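Local coordinates for alpha-n-acetylglucosaminidase family protein (Clostridium perfringens, PDB 4A42) that probably binds carbohydrate as a calcium-containing family 32 carbohydrate-binding module of a modular family 89 alpha-N-acetylglucosaminidase, at residues A[64-69]-A[129-134]; A[78-83]-A[139-144]; A[85-90]-A[111-116]. All coordinates share one frame; numbering follows the deposited sequence.

Contact 1: residues A[64-69]-A[129-134]; sequences SVTFDL and FVRFNF
F67 and F132 meet obliquely on the buried face of two antiparallel strands, with F67 CD1 resting 3.7 Å from F132 CE1 and the two ring planes standing at 78° to each other. V130 O lies in the plane of the F67 ring at its edge, and V65 O is placed in the same way against F132, which seats each ring beside a carbonyl of the opposite strand. At one end of this row V65 pushes its CG2 methyl against the edge of the F134 ring, 4.1 Å from CE2. At the other end L69 CD1 reaches the CG2 methyl of V130 at 4.2 Å. The strands belong to the discoidin-like (F5/8 type C) beta-sandwich, and this row of bumps points into its core, where F67 and F132 press on I144 of the facing sheet. Between the strands, V65 and F132 exchange two backbone hydrogen bonds, and so do F67 and V130; the shortest runs from F67 N to V130 O at 2.7 Å.

The other face is more polar. The aliphatic part of R131 rests over two hydroxyls of the neighbouring strand: its CG is 3.4 Å from T66 OG1 and 3.5 Å from S64 OG. CG stands anti to the backbone N (chi1 -176°), which lays this part of the side chain against that strand. Beyond it the guanidinium forms a salt bridge with E93 and a cation-pi contact with W101. D68 and F129 run side by side in the same direction, with D68 CG 3.4 Å from F129 CE1 and the carboxylate tilted 39° from the ring plane. R128 forms a salt bridge with that carboxylate.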
ATOM      1  N   SER A  64      -8.377   3.673   2.361  1.00 18.92           N
ATOM      2  CA  SER A  64      -7.424   2.720   2.860  1.00 18.03           C
ATOM      3  C   SER A  64      -7.385   1.416   2.067  1.00 18.77           C
ATOM      4  O   SER A  64      -8.373   1.020   1.492  1.00 18.34           O
ATOM      5  CB  SER A  64      -7.759   2.445   4.325  1.00 22.92           C
ATOM      6  OG  SER A  64      -6.811   1.615   4.916  1.00 25.72           O
ATOM      7  N   VAL A  65      -6.233   0.767   2.069  1.00 17.44           N
ATOM      8  CA  VAL A  65      -6.044  -0.546   1.455  1.00 18.08           C
ATOM      9  C   VAL A  65      -5.343  -1.462   2.458  1.00 18.38           C
ATOM     10  O   VAL A  65      -4.374  -1.053   3.082  1.00 17.75           O
ATOM     11  CB  VAL A  65      -5.135  -0.443   0.210  1.00 19.38           C
ATOM     12  CG1 VAL A  65      -4.916  -1.822  -0.419  1.00 20.46           C
ATOM     13  CG2 VAL A  65      -5.697   0.557  -0.803  1.00 20.76           C
ATOM     14  N   THR A  66      -5.819  -2.696   2.618  1.00 18.79           N
ATOM     15  CA  THR A  66      -5.139  -3.655   3.489  1.00 18.85           C
ATOM     16  C   THR A  66      -4.777  -4.926   2.728  1.00 20.23           C
ATOM     17  O   THR A  66      -5.648  -5.574   2.149  1.00 22.33           O
ATOM     18  CB  THR A  66      -6.001  -4.044   4.700  1.00 20.87           C
ATOM     19  OG1 THR A  66      -6.271  -2.881   5.493  1.00 21.45           O
ATOM     20  CG2 THR A  66      -5.267  -5.071   5.565  1.00 20.92           C
ATOM     21  N   PHE A  67      -3.493  -5.270   2.717  1.00 20.30           N
ATOM     22  CA  PHE A  67      -3.049  -6.546   2.154  1.00 21.17           C
ATOM     23  C   PHE A  67      -2.937  -7.566   3.274  1.00 22.68           C
ATOM     24  O   PHE A  67      -2.383  -7.271   4.338  1.00 23.41           O
ATOM     25  CB  PHE A  67      -1.682  -6.433   1.464  1.00 21.50           C
ATOM     26  CG  PHE A  67      -1.693  -5.639   0.203  1.00 19.73           C
ATOM     27  CD1 PHE A  67      -1.608  -4.256   0.244  1.00 17.67           C
ATOM     28  CD2 PHE A  67      -1.768  -6.270  -1.034  1.00 19.93           C
ATOM     29  CE1 PHE A  67      -1.615  -3.521  -0.921  1.00 18.84           C
ATOM     30  CE2 PHE A  67      -1.772  -5.531  -2.200  1.00 21.66           C
ATOM     31  CZ  PHE A  67      -1.702  -4.162  -2.140  1.00 21.41           C
ATOM     32  N   ASP A  68      -3.480  -8.754   3.030  1.00 22.84           N
ATOM     33  CA  ASP A  68      -3.303  -9.899   3.914  1.00 24.63           C
ATOM     34  C   ASP A  68      -2.371 -10.856   3.185  1.00 25.83           C
ATOM     35  O   ASP A  68      -2.768 -11.512   2.223  1.00 28.02           O
ATOM     36  CB  ASP A  68      -4.656 -10.559   4.219  1.00 24.72           C
ATOM     37  CG  ASP A  68      -4.540 -11.753   5.169  1.00 26.21           C
ATOM     38  OD1 ASP A  68      -3.408 -12.175   5.479  1.00 24.18           O
ATOM     39  OD2 ASP A  68      -5.592 -12.274   5.598  1.00 28.93           O
ATOM     40  N   LEU A  69      -1.117 -10.902   3.618  1.00 26.10           N
ATOM     41  CA  LEU A  69      -0.121 -11.773   3.007  1.00 26.22           C
ATOM     42  C   LEU A  69      -0.368 -13.262   3.298  1.00 29.73           C
ATOM     43  O   LEU A  69       0.325 -14.121   2.753  1.00 31.19           O
ATOM     44  CB  LEU A  69       1.288 -11.363   3.451  1.00 25.81           C
ATOM     45  CG  LEU A  69       1.625  -9.895   3.147  1.00 25.61           C
ATOM     46  CD1 LEU A  69       3.050  -9.545   3.547  1.00 27.91           C
ATOM     47  CD2 LEU A  69       1.398  -9.586   1.675  1.00 25.20           C
ATOM     48  N   PHE A 129      -0.253  -8.453   7.817  1.00 21.93           N
ATOM     49  CA  PHE A 129      -1.108  -7.430   7.213  1.00 21.64           C
ATOM     50  C   PHE A 129      -0.331  -6.158   6.954  1.00 22.86           C
ATOM     51  O   PHE A 129       0.443  -5.717   7.794  1.00 24.35           O
ATOM     52  CB  PHE A 129      -2.302  -7.123   8.120  1.00 23.87           C
ATOM     53  CG  PHE A 129      -3.144  -8.325   8.444  1.00 24.71           C
ATOM     54  CD1 PHE A 129      -4.215  -8.684   7.639  1.00 26.36           C
ATOM     55  CD2 PHE A 129      -2.864  -9.096   9.554  1.00 23.43           C
ATOM     56  CE1 PHE A 129      -4.985  -9.791   7.942  1.00 26.29           C
ATOM     57  CE2 PHE A 129      -3.632 -10.204   9.858  1.00 24.10           C
ATOM     58  CZ  PHE A 129      -4.694 -10.548   9.053  1.00 25.12           C
ATOM     59  N   VAL A 130      -0.543  -5.571   5.779  1.00 20.98           N
ATOM     60  CA  VAL A 130       0.058  -4.292   5.454  1.00 20.84           C
ATOM     61  C   VAL A 130      -1.065  -3.350   5.053  1.00 20.23           C
ATOM     62  O   VAL A 130      -1.803  -3.617   4.098  1.00 19.97           O
ATOM     63  CB  VAL A 130       1.115  -4.419   4.336  1.00 19.42           C
ATOM     64  CG1 VAL A 130       1.933  -3.139   4.224  1.00 20.73           C
ATOM     65  CG2 VAL A 130       2.032  -5.613   4.600  1.00 21.29           C
ATOM     66  N   ARG A 131      -1.203  -2.255   5.801  1.00 17.76           N
ATOM     67  CA  ARG A 131      -2.286  -1.314   5.587  1.00 17.13           C
ATOM     68  C   ARG A 131      -1.757   0.049   5.153  1.00 17.52           C
ATOM     69  O   ARG A 131      -0.807   0.579   5.729  1.00 19.23           O
ATOM     70  CB  ARG A 131      -3.168  -1.187   6.836  1.00 16.84           C
ATOM     71  CG  ARG A 131      -4.377  -0.269   6.629  1.00 17.78           C
ATOM     72  CD  ARG A 131      -5.391  -0.415   7.750  1.00 22.61           C
ATOM     73  NE  ARG A 131      -4.894   0.122   9.008  1.00 24.32           N
ATOM     74  CZ  ARG A 131      -5.530  -0.004  10.169  1.00 27.96           C
ATOM     75  NH1 ARG A 131      -6.690  -0.648  10.216  1.00 29.19           N
ATOM     76  NH2 ARG A 131      -5.010   0.517  11.277  1.00 29.00           N
ATOM     77  N   PHE A 132      -2.376   0.586   4.103  1.00 16.01           N
ATOM     78  CA  PHE A 132      -2.014   1.867   3.513  1.00 15.89           C
ATOM     79  C   PHE A 132      -3.168   2.824   3.721  1.00 14.07           C
ATOM     80  O   PHE A 132      -4.304   2.518   3.374  1.00 16.02           O
ATOM     81  CB  PHE A 132      -1.745   1.703   2.006  1.00 16.39           C
ATOM     82  CG  PHE A 132      -0.578   0.811   1.701  1.00 15.88           C
ATOM     83  CD1 PHE A 132      -0.719  -0.572   1.734  1.00 16.63           C
ATOM     84  CD2 PHE A 132       0.663   1.347   1.388  1.00 15.96           C
ATOM     85  CE1 PHE A 132       0.362  -1.400   1.478  1.00 17.61           C
ATOM     86  CE2 PHE A 132       1.746   0.517   1.110  1.00 15.28           C
ATOM     87  CZ  PHE A 132       1.595  -0.859   1.169  1.00 15.38           C
ATOM     88  N   ASN A 133      -2.885   3.983   4.293  1.00 14.72           N
ATOM     89  CA  ASN A 133      -3.910   4.995   4.449  1.00 15.34           C
ATOM     90  C   ASN A 133      -3.530   6.192   3.610  1.00 13.32           C
ATOM     91  O   ASN A 133      -2.369   6.587   3.587  1.00 14.86           O
ATOM     92  CB  ASN A 133      -4.034   5.371   5.922  1.00 20.91           C
ATOM     93  CG  ASN A 133      -4.087   4.149   6.814  1.00 23.90           C
ATOM     94  OD1 ASN A 133      -5.064   3.396   6.789  1.00 23.88           O
ATOM     95  ND2 ASN A 133      -3.018   3.921   7.579  1.00 26.11           N
ATOM     96  N   PHE A 134      -4.500   6.747   2.892  1.00 13.08           N
ATOM     97  CA  PHE A 134      -4.224   7.873   2.007  1.00 11.55           C
ATOM     98  C   PHE A 134      -5.086   9.057   2.397  1.00 14.77           C
ATOM     99  O   PHE A 134      -6.302   8.940   2.493  1.00 16.20           O
ATOM    100  CB  PHE A 134      -4.477   7.491   0.546  1.00 12.45           C
ATOM    101  CG  PHE A 134      -3.680   6.307   0.092  1.00 12.00           C
ATOM    102  CD1 PHE A 134      -2.318   6.419  -0.121  1.00 14.47           C
ATOM    103  CD2 PHE A 134      -4.284   5.076  -0.103  1.00 14.54           C
ATOM    104  CE1 PHE A 134      -1.567   5.335  -0.526  1.00 13.45           C
ATOM    105  CE2 PHE A 134      -3.531   3.971  -0.520  1.00 15.27           C
ATOM    106  CZ  PHE A 134      -2.175   4.106  -0.737  1.00 13.51           C
TER

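Contact 2: residues A[78-83]-A[139-144]; sequences IDIVSK and VKIGEI. With CA (calcium ion), chain C.
The flat carboxylate of E143 is carried on a side chain whose root lies alongside V81 of the paired strand, with V81 CG2 3.8 Å from E143 CB. Beyond this contact the chain bends at chi2 (79°) and takes the carboxylate to the metal: OE1 of E143 binds the calcium ion at 2.5 Å, and OE2 accepts the N-H of G49. The second flat group is the peptide of G142, whose carbonyl points at the calcium, G142 O binding it at 2.3 Å in a site completed by N45, D48, N50 and T53.

The strand carries a beta bulge here, G142 and E143 together facing V81. V81 N donates to E143 O in a nearly straight bond of 2.8 Å, whereas V81 O receives G142 N at a more bent 146°. E143 N is buried and has no partner in the model. Beyond the strand ends, K83 N donates to K140 O (2.8 Å), and a water bridges S82 OG to K140 N. On the core face the side chains of I80 and I141 cross, with I80 CG2 3.9 Å from I141 CD1.

The two strands are the middle pair of a four-stranded antiparallel sheet: 116-120 flanks 77-82, and 24-25 flanks 141-148. Strand 126-134 of the second sheet packs against them, F132 touching I78, I80 and I144, and F134 touching I141.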
ATOM      1  N   ILE A  78       8.781  -1.350   0.324  1.00 19.38           N
ATOM      2  CA  ILE A  78       7.470  -1.114  -0.258  1.00 16.07           C
ATOM      3  C   ILE A  78       7.497   0.068  -1.229  1.00 15.92           C
ATOM      4  O   ILE A  78       7.994   1.149  -0.889  1.00 16.83           O
ATOM      5  CB  ILE A  78       6.404  -0.860   0.840  1.00 16.16           C
ATOM      6  CG1 ILE A  78       6.310  -2.071   1.786  1.00 16.18           C
ATOM      7  CG2 ILE A  78       5.050  -0.517   0.197  1.00 15.31           C
ATOM      8  CD1 ILE A  78       5.528  -1.820   3.071  1.00 18.90           C
ATOM      9  N   ASP A  79       6.967  -0.136  -2.436  1.00 14.07           N
ATOM     10  CA  ASP A  79       6.775   0.960  -3.391  1.00 13.50           C
ATOM     11  C   ASP A  79       5.294   1.258  -3.587  1.00 11.17           C
ATOM     12  O   ASP A  79       4.487   0.346  -3.754  1.00 13.77           O
ATOM     13  CB  ASP A  79       7.317   0.611  -4.776  1.00 14.76           C
ATOM     14  CG  ASP A  79       8.812   0.489  -4.820  1.00 19.69           C
ATOM     15  OD1 ASP A  79       9.478   0.954  -3.874  1.00 23.24           O
ATOM     16  OD2 ASP A  79       9.313  -0.073  -5.822  1.00 23.49           O
ATOM     17  N   ILE A  80       4.950   2.539  -3.628  1.00 11.36           N
ATOM     18  CA  ILE A  80       3.613   2.969  -4.008  1.00 11.16           C
ATOM     19  C   ILE A  80       3.735   3.797  -5.273  1.00 10.15           C
ATOM     20  O   ILE A  80       4.377   4.845  -5.278  1.00 10.55           O
ATOM     21  CB  ILE A  80       2.947   3.835  -2.925  1.00 11.26           C
ATOM     22  CG1 ILE A  80       2.933   3.098  -1.588  1.00 11.18           C
ATOM     23  CG2 ILE A  80       1.515   4.230  -3.345  1.00 10.94           C
ATOM     24  CD1 ILE A  80       2.642   3.992  -0.413  1.00 12.34           C
ATOM     25  N   VAL A  81       3.131   3.319  -6.349  1.00  9.81           N
ATOM     26  CA  VAL A  81       3.169   4.039  -7.612  1.00  9.45           C
ATOM     27  C   VAL A  81       1.967   4.976  -7.633  1.00  9.93           C
ATOM     28  O   VAL A  81       0.820   4.514  -7.620  1.00 10.44           O
ATOM     29  CB  VAL A  81       3.135   3.059  -8.805  1.00  9.57           C
ATOM     30  CG1 VAL A  81       3.212   3.817 -10.119  1.00 11.83           C
ATOM     31  CG2 VAL A  81       4.292   2.067  -8.704  1.00 11.19           C
ATOM     32  N   SER A  82       2.228   6.282  -7.619  1.00  9.08           N
ATOM     33  CA  SER A  82       1.163   7.279  -7.453  1.00 10.52           C
ATOM     34  C   SER A  82       0.933   8.051  -8.735  1.00 10.90           C
ATOM     35  O   SER A  82       1.809   8.781  -9.186  1.00 14.43           O
ATOM     36  CB  SER A  82       1.524   8.254  -6.328  1.00 12.66           C
ATOM     37  OG  SER A  82       0.459   9.157  -6.095  1.00 12.52           O
ATOM     38  N   LYS A  83      -0.256   7.897  -9.309  1.00  9.31           N
ATOM     39  CA  LYS A  83      -0.545   8.432 -10.630  1.00 12.08           C
ATOM     40  C   LYS A  83      -1.393   9.711 -10.622  1.00 13.07           C
ATOM     41  O   LYS A  83      -1.532  10.369 -11.651  1.00 16.49           O
ATOM     42  CB  LYS A  83      -1.173   7.337 -11.511  1.00 12.72           C
ATOM     43  CG  LYS A  83      -0.164   6.258 -11.938  1.00 12.67           C
ATOM     44  CD  LYS A  83       0.608   6.679 -13.189  1.00 12.09           C
ATOM     45  CE  LYS A  83       1.761   5.727 -13.498  1.00 12.95           C
ATOM     46  NZ  LYS A  83       2.408   6.033 -14.828  1.00 14.86           N
ATOM     47  N   VAL A 139      -6.419  10.891  -5.101  1.00 14.59           N
ATOM     48  CA  VAL A 139      -5.578   9.702  -5.045  1.00 12.67           C
ATOM     49  C   VAL A 139      -5.831   8.732  -6.189  1.00 11.14           C
ATOM     50  O   VAL A 139      -6.947   8.310  -6.386  1.00 12.65           O
ATOM     51  CB  VAL A 139      -5.837   8.964  -3.711  1.00 13.85           C
ATOM     52  CG1 VAL A 139      -5.121   7.646  -3.656  1.00 15.32           C
ATOM     53  CG2 VAL A 139      -5.426   9.834  -2.544  1.00 17.13           C
ATOM     54  N   LYS A 140      -4.788   8.362  -6.918  1.00 10.01           N
ATOM     55  CA  LYS A 140      -4.912   7.341  -7.947  1.00  8.18           C
ATOM     56  C   LYS A 140      -3.681   6.464  -7.847  1.00  9.59           C
ATOM     57  O   LYS A 140      -2.609   6.887  -8.201  1.00 12.61           O
ATOM     58  CB  LYS A 140      -5.005   7.975  -9.340  1.00 11.19           C
ATOM     59  CG  LYS A 140      -6.102   9.005  -9.439  1.00 13.80           C
ATOM     60  CD  LYS A 140      -6.240   9.583 -10.833  1.00 17.96           C
ATOM     61  CE  LYS A 140      -7.441  10.501 -10.887  1.00 20.82           C
ATOM     62  NZ  LYS A 140      -7.739  10.986 -12.240  1.00 24.34           N
ATOM     63  N   ILE A 141      -3.844   5.239  -7.386  1.00  9.59           N
ATOM     64  CA  ILE A 141      -2.695   4.375  -7.154  1.00  8.69           C
ATOM     65  C   ILE A 141      -2.532   3.374  -8.294  1.00  8.37           C
ATOM     66  O   ILE A 141      -3.414   2.560  -8.557  1.00  9.64           O
ATOM     67  CB  ILE A 141      -2.850   3.622  -5.806  1.00  8.23           C
ATOM     68  CG1 ILE A 141      -3.081   4.607  -4.652  1.00  8.84           C
ATOM     69  CG2 ILE A 141      -1.637   2.715  -5.543  1.00 10.25           C
ATOM     70  CD1 ILE A 141      -1.982   5.622  -4.468  1.00  9.05           C
ATOM     71  N   GLY A 142      -1.409   3.449  -8.990  1.00  8.29           N
ATOM     72  CA  GLY A 142      -1.169   2.565 -10.115  1.00 10.65           C
ATOM     73  C   GLY A 142      -0.731   1.178  -9.701  1.00  9.77           C
ATOM     74  O   GLY A 142      -0.994   0.219 -10.422  1.00 11.59           O
ATOM     75  N   GLU A 143      -0.062   1.064  -8.560  1.00 10.94           N
ATOM     76  CA  GLU A 143       0.463  -0.213  -8.126  1.00 10.75           C
ATOM     77  C   GLU A 143       1.029  -0.069  -6.715  1.00  9.94           C
ATOM     78  O   GLU A 143       1.577   0.977  -6.374  1.00 12.49           O
ATOM     79  CB  GLU A 143       1.585  -0.641  -9.078  1.00 12.69           C
ATOM     80  CG  GLU A 143       1.960  -2.102  -8.973  1.00 15.97           C
ATOM     81  CD  GLU A 143       1.009  -3.059  -9.700  1.00 14.48           C
ATOM     82  OE1 GLU A 143       0.054  -2.658 -10.396  1.00 14.87           O
ATOM     83  OE2 GLU A 143       1.242  -4.255  -9.582  1.00 16.01           O
ATOM     84  N   ILE A 144       0.877  -1.110  -5.905  1.00 10.53           N
ATOM     85  CA  ILE A 144       1.572  -1.201  -4.624  1.00 12.21           C
ATOM     86  C   ILE A 144       2.394  -2.474  -4.636  1.00 13.69           C
ATOM     87  O   ILE A 144       1.873  -3.566  -4.859  1.00 14.89           O
ATOM     88  CB  ILE A 144       0.598  -1.229  -3.432  1.00 11.72           C
ATOM     89  CG1 ILE A 144      -0.107   0.126  -3.319  1.00 14.32           C
ATOM     90  CG2 ILE A 144       1.335  -1.563  -2.131  1.00 12.86           C
ATOM     91  CD1 ILE A 144      -1.202   0.146  -2.302  1.00 15.61           C
TER
HETATM   92 CA    CA C1690      -1.850  -1.584 -11.610  1.00 12.32          CA
HETATM   93  O   HOH W   1      -2.230   9.579  -6.572  1.00 11.71           O

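Contact 3: residues A[85-90]-A[111-116]; sequences NSPLKY and EENKAV
Two surface loops of the beta-sandwich, one joining strands 77-82 and 90-95 and the other leading into strand 116-120, meet where P87 leans on the backbone of E111 and E112. The proline ring makes its approach through carbons: CG comes within 3.4 Å of E111 O, and CB within 3.5 Å of E112 O. The side chain of N113 crosses the ring at about a right angle.

Polar bonds pin the loops on two sides of this proline. N113 ND2 donates to N85 O at 3.1 Å, a fairly straight bond (158° at the hydrogen) with the acceptor close to the amide plane. At the other end K89 NZ forms a salt bridge with E111 OE2, 2.8 Å away. The ammonium group approaches from above the carboxylate plane. Both chains are kinked to meet: E111 folds back at chi2 (-66°), while K89 stays extended until its last torsion, chi4 (-69°), turns NZ aside. K89 NZ has a second acceptor in N110 O.

Deeper in, the hydroxyl of Y117 is hydrogen-bonded to L88 N, E112 O and K114 N, tying both loops to strand 116-120. These are loop-to-loop contacts at one edge of the F5/8 type C (discoidin-like) beta-sandwich, where connections between strands pack on each other without strand pairing.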
ATOM      1  N   ASN A  85      -2.431  13.723  -9.505  1.00 16.77           N
ATOM      2  CA  ASN A  85      -1.648  14.954  -9.665  1.00 18.13           C
ATOM      3  C   ASN A  85      -0.947  15.471  -8.412  1.00 17.89           C
ATOM      4  O   ASN A  85       0.172  16.021  -8.481  1.00 22.06           O
ATOM      5  CB  ASN A  85      -2.517  16.064 -10.238  1.00 22.12           C
ATOM      6  CG  ASN A  85      -2.745  15.910 -11.713  1.00 25.15           C
ATOM      7  OD1 ASN A  85      -2.013  15.187 -12.392  1.00 25.36           O
ATOM      8  ND2 ASN A  85      -3.755  16.600 -12.230  1.00 28.79           N
ATOM      9  N   SER A  86      -1.611  15.312  -7.276  1.00 16.87           N
ATOM     10  CA  SER A  86      -1.177  15.923  -6.035  1.00 16.92           C
ATOM     11  C   SER A  86      -0.134  15.052  -5.356  1.00 14.46           C
ATOM     12  O   SER A  86      -0.171  13.837  -5.485  1.00 15.40           O
ATOM     13  CB  SER A  86      -2.383  16.114  -5.098  1.00 17.58           C
ATOM     14  OG  SER A  86      -3.280  17.107  -5.579  1.00 21.07           O
ATOM     15  N   PRO A  87       0.791  15.670  -4.609  1.00 14.13           N
ATOM     16  CA  PRO A  87       1.713  14.876  -3.790  1.00 13.04           C
ATOM     17  C   PRO A  87       0.930  13.920  -2.905  1.00 12.24           C
ATOM     18  O   PRO A  87      -0.076  14.295  -2.307  1.00 13.44           O
ATOM     19  CB  PRO A  87       2.423  15.933  -2.946  1.00 14.79           C
ATOM     20  CG  PRO A  87       2.381  17.162  -3.824  1.00 16.63           C
ATOM     21  CD  PRO A  87       1.030  17.114  -4.466  1.00 16.32           C
ATOM     22  N   LEU A  88       1.384  12.680  -2.829  1.00 10.48           N
ATOM     23  CA  LEU A  88       0.676  11.683  -2.044  1.00 10.23           C
ATOM     24  C   LEU A  88       0.921  11.887  -0.560  1.00  9.32           C
ATOM     25  O   LEU A  88       2.052  12.070  -0.128  1.00 11.54           O
ATOM     26  CB  LEU A  88       1.103  10.279  -2.464  1.00 11.98           C
ATOM     27  CG  LEU A  88       0.242   9.139  -1.921  1.00 10.95           C
ATOM     28  CD1 LEU A  88      -1.146   9.189  -2.546  1.00 12.81           C
ATOM     29  CD2 LEU A  88       0.909   7.806  -2.200  1.00 13.36           C
ATOM     30  N   LYS A  89      -0.158  11.870   0.212  1.00  8.00           N
ATOM     31  CA  LYS A  89      -0.080  11.884   1.664  1.00 10.50           C
ATOM     32  C   LYS A  89      -0.559  10.525   2.125  1.00 10.62           C
ATOM     33  O   LYS A  89      -1.658  10.105   1.776  1.00 10.96           O
ATOM     34  CB  LYS A  89      -0.935  13.011   2.249  1.00 10.82           C
ATOM     35  CG  LYS A  89      -0.413  14.404   1.898  1.00 11.90           C
ATOM     36  CD  LYS A  89      -1.391  15.500   2.296  1.00 13.94           C
ATOM     37  CE  LYS A  89      -0.885  16.854   1.847  1.00 19.15           C
ATOM     38  NZ  LYS A  89       0.305  17.246   2.627  1.00 22.81           N
ATOM     39  N   TYR A  90       0.267   9.828   2.905  1.00 10.80           N
ATOM     40  CA  TYR A  90       0.009   8.420   3.189  1.00 10.95           C
ATOM     41  C   TYR A  90       0.732   7.955   4.441  1.00 11.80           C
ATOM     42  O   TYR A  90       1.688   8.604   4.908  1.00 12.05           O
ATOM     43  CB  TYR A  90       0.443   7.541   2.000  1.00 10.13           C
ATOM     44  CG  TYR A  90       1.949   7.455   1.812  1.00  8.81           C
ATOM     45  CD1 TYR A  90       2.648   8.459   1.149  1.00 10.78           C
ATOM     46  CD2 TYR A  90       2.683   6.386   2.333  1.00 11.47           C
ATOM     47  CE1 TYR A  90       4.033   8.394   0.991  1.00 14.10           C
ATOM     48  CE2 TYR A  90       4.071   6.311   2.168  1.00 13.65           C
ATOM     49  CZ  TYR A  90       4.736   7.324   1.498  1.00 14.16           C
ATOM     50  OH  TYR A  90       6.112   7.296   1.323  1.00 15.83           O
ATOM     51  N   GLU A 111       4.599  16.738   1.104  1.00 15.55           N
ATOM     52  CA  GLU A 111       4.378  17.647  -0.011  1.00 14.76           C
ATOM     53  C   GLU A 111       5.292  17.341  -1.191  1.00 15.44           C
ATOM     54  O   GLU A 111       5.217  18.012  -2.205  1.00 18.27           O
ATOM     55  CB  GLU A 111       4.543  19.106   0.420  1.00 19.72           C
ATOM     56  CG  GLU A 111       3.517  19.566   1.435  1.00 21.21           C
ATOM     57  CD  GLU A 111       2.107  19.596   0.875  1.00 24.98           C
ATOM     58  OE1 GLU A 111       1.944  19.458  -0.357  1.00 27.18           O
ATOM     59  OE2 GLU A 111       1.157  19.757   1.674  1.00 26.96           O
ATOM     60  N   GLU A 112       6.152  16.327  -1.061  1.00 15.59           N
ATOM     61  CA  GLU A 112       7.073  15.983  -2.143  1.00 17.85           C
ATOM     62  C   GLU A 112       6.306  15.251  -3.246  1.00 19.39           C
ATOM     63  O   GLU A 112       5.561  14.312  -2.968  1.00 16.62           O
ATOM     64  CB  GLU A 112       8.239  15.118  -1.635  1.00 17.93           C
ATOM     65  CG  GLU A 112       9.374  14.911  -2.662  1.00 19.05           C
ATOM     66  CD  GLU A 112      10.461  13.964  -2.174  1.00 19.21           C
ATOM     67  OE1 GLU A 112      10.227  13.207  -1.218  1.00 21.26           O
ATOM     68  OE2 GLU A 112      11.563  13.962  -2.753  1.00 21.00           O
ATOM     69  N   ASN A 113       6.483  15.700  -4.485  1.00 17.78           N
ATOM     70  CA  ASN A 113       5.769  15.105  -5.612  1.00 16.43           C
ATOM     71  C   ASN A 113       6.662  14.118  -6.335  1.00 16.31           C
ATOM     72  O   ASN A 113       7.641  14.502  -6.997  1.00 17.82           O
ATOM     73  CB  ASN A 113       5.249  16.176  -6.569  1.00 17.14           C
ATOM     74  CG  ASN A 113       4.034  15.702  -7.360  1.00 18.15           C
ATOM     75  OD1 ASN A 113       3.940  14.534  -7.737  1.00 21.61           O
ATOM     76  ND2 ASN A 113       3.095  16.607  -7.604  1.00 19.95           N
ATOM     77  N   LYS A 114       6.332  12.838  -6.189  1.00 15.13           N
ATOM     78  CA  LYS A 114       7.124  11.766  -6.789  1.00 15.55           C
ATOM     79  C   LYS A 114       6.231  10.802  -7.548  1.00 13.84           C
ATOM     80  O   LYS A 114       5.042  10.657  -7.238  1.00 14.49           O
ATOM     81  CB  LYS A 114       7.914  10.992  -5.728  1.00 17.33           C
ATOM     82  CG  LYS A 114       8.872  11.854  -4.904  1.00 19.71           C
ATOM     83  CD  LYS A 114       9.947  11.018  -4.237  1.00 21.67           C
ATOM     84  CE  LYS A 114       9.398  10.128  -3.141  1.00 21.01           C
ATOM     85  NZ  LYS A 114      10.505   9.419  -2.426  1.00 22.38           N
ATOM     86  N   ALA A 115       6.807  10.133  -8.539  1.00 13.71           N
ATOM     87  CA  ALA A 115       6.051   9.139  -9.295  1.00 12.96           C
ATOM     88  C   ALA A 115       5.895   7.860  -8.469  1.00 12.53           C
ATOM     89  O   ALA A 115       4.833   7.229  -8.465  1.00 13.28           O
ATOM     90  CB  ALA A 115       6.751   8.843 -10.632  1.00 12.68           C
ATOM     91  N   VAL A 116       6.959   7.488  -7.765  1.00 13.34           N
ATOM     92  CA  VAL A 116       6.969   6.298  -6.932  1.00 13.39           C
ATOM     93  C   VAL A 116       7.433   6.679  -5.535  1.00 13.93           C
ATOM     94  O   VAL A 116       8.494   7.287  -5.360  1.00 15.74           O
ATOM     95  CB  VAL A 116       7.910   5.231  -7.505  1.00 15.19           C
ATOM     96  CG1 VAL A 116       7.899   3.977  -6.633  1.00 16.28           C
ATOM     97  CG2 VAL A 116       7.493   4.892  -8.921  1.00 14.68           C
TER

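Contacts 1 and 2 belong to the two facing sheets of the sandwich, their centres 12 Å apart, and F132 joins them: its CZ is 3.4 Å from I144 CG2. Contact 3 lies at the margin, about 10 Å from contact 2 and 18 Å from contact 1, centre to centre. It is nested in sequence within the loops that both of them close. I80 CD1 of contact 2 packs 3.6 Å from Y90 CD2, and S82 N is hydrogen-bonded to A115 O (2.9 Å). F134 of contact 1 reaches L88 and Y90. Calcium is coordinated in contact 2; the side chain of F67 is about 10 Å from the ion. The side chain of L88 is about 14 Å from the calcium ion.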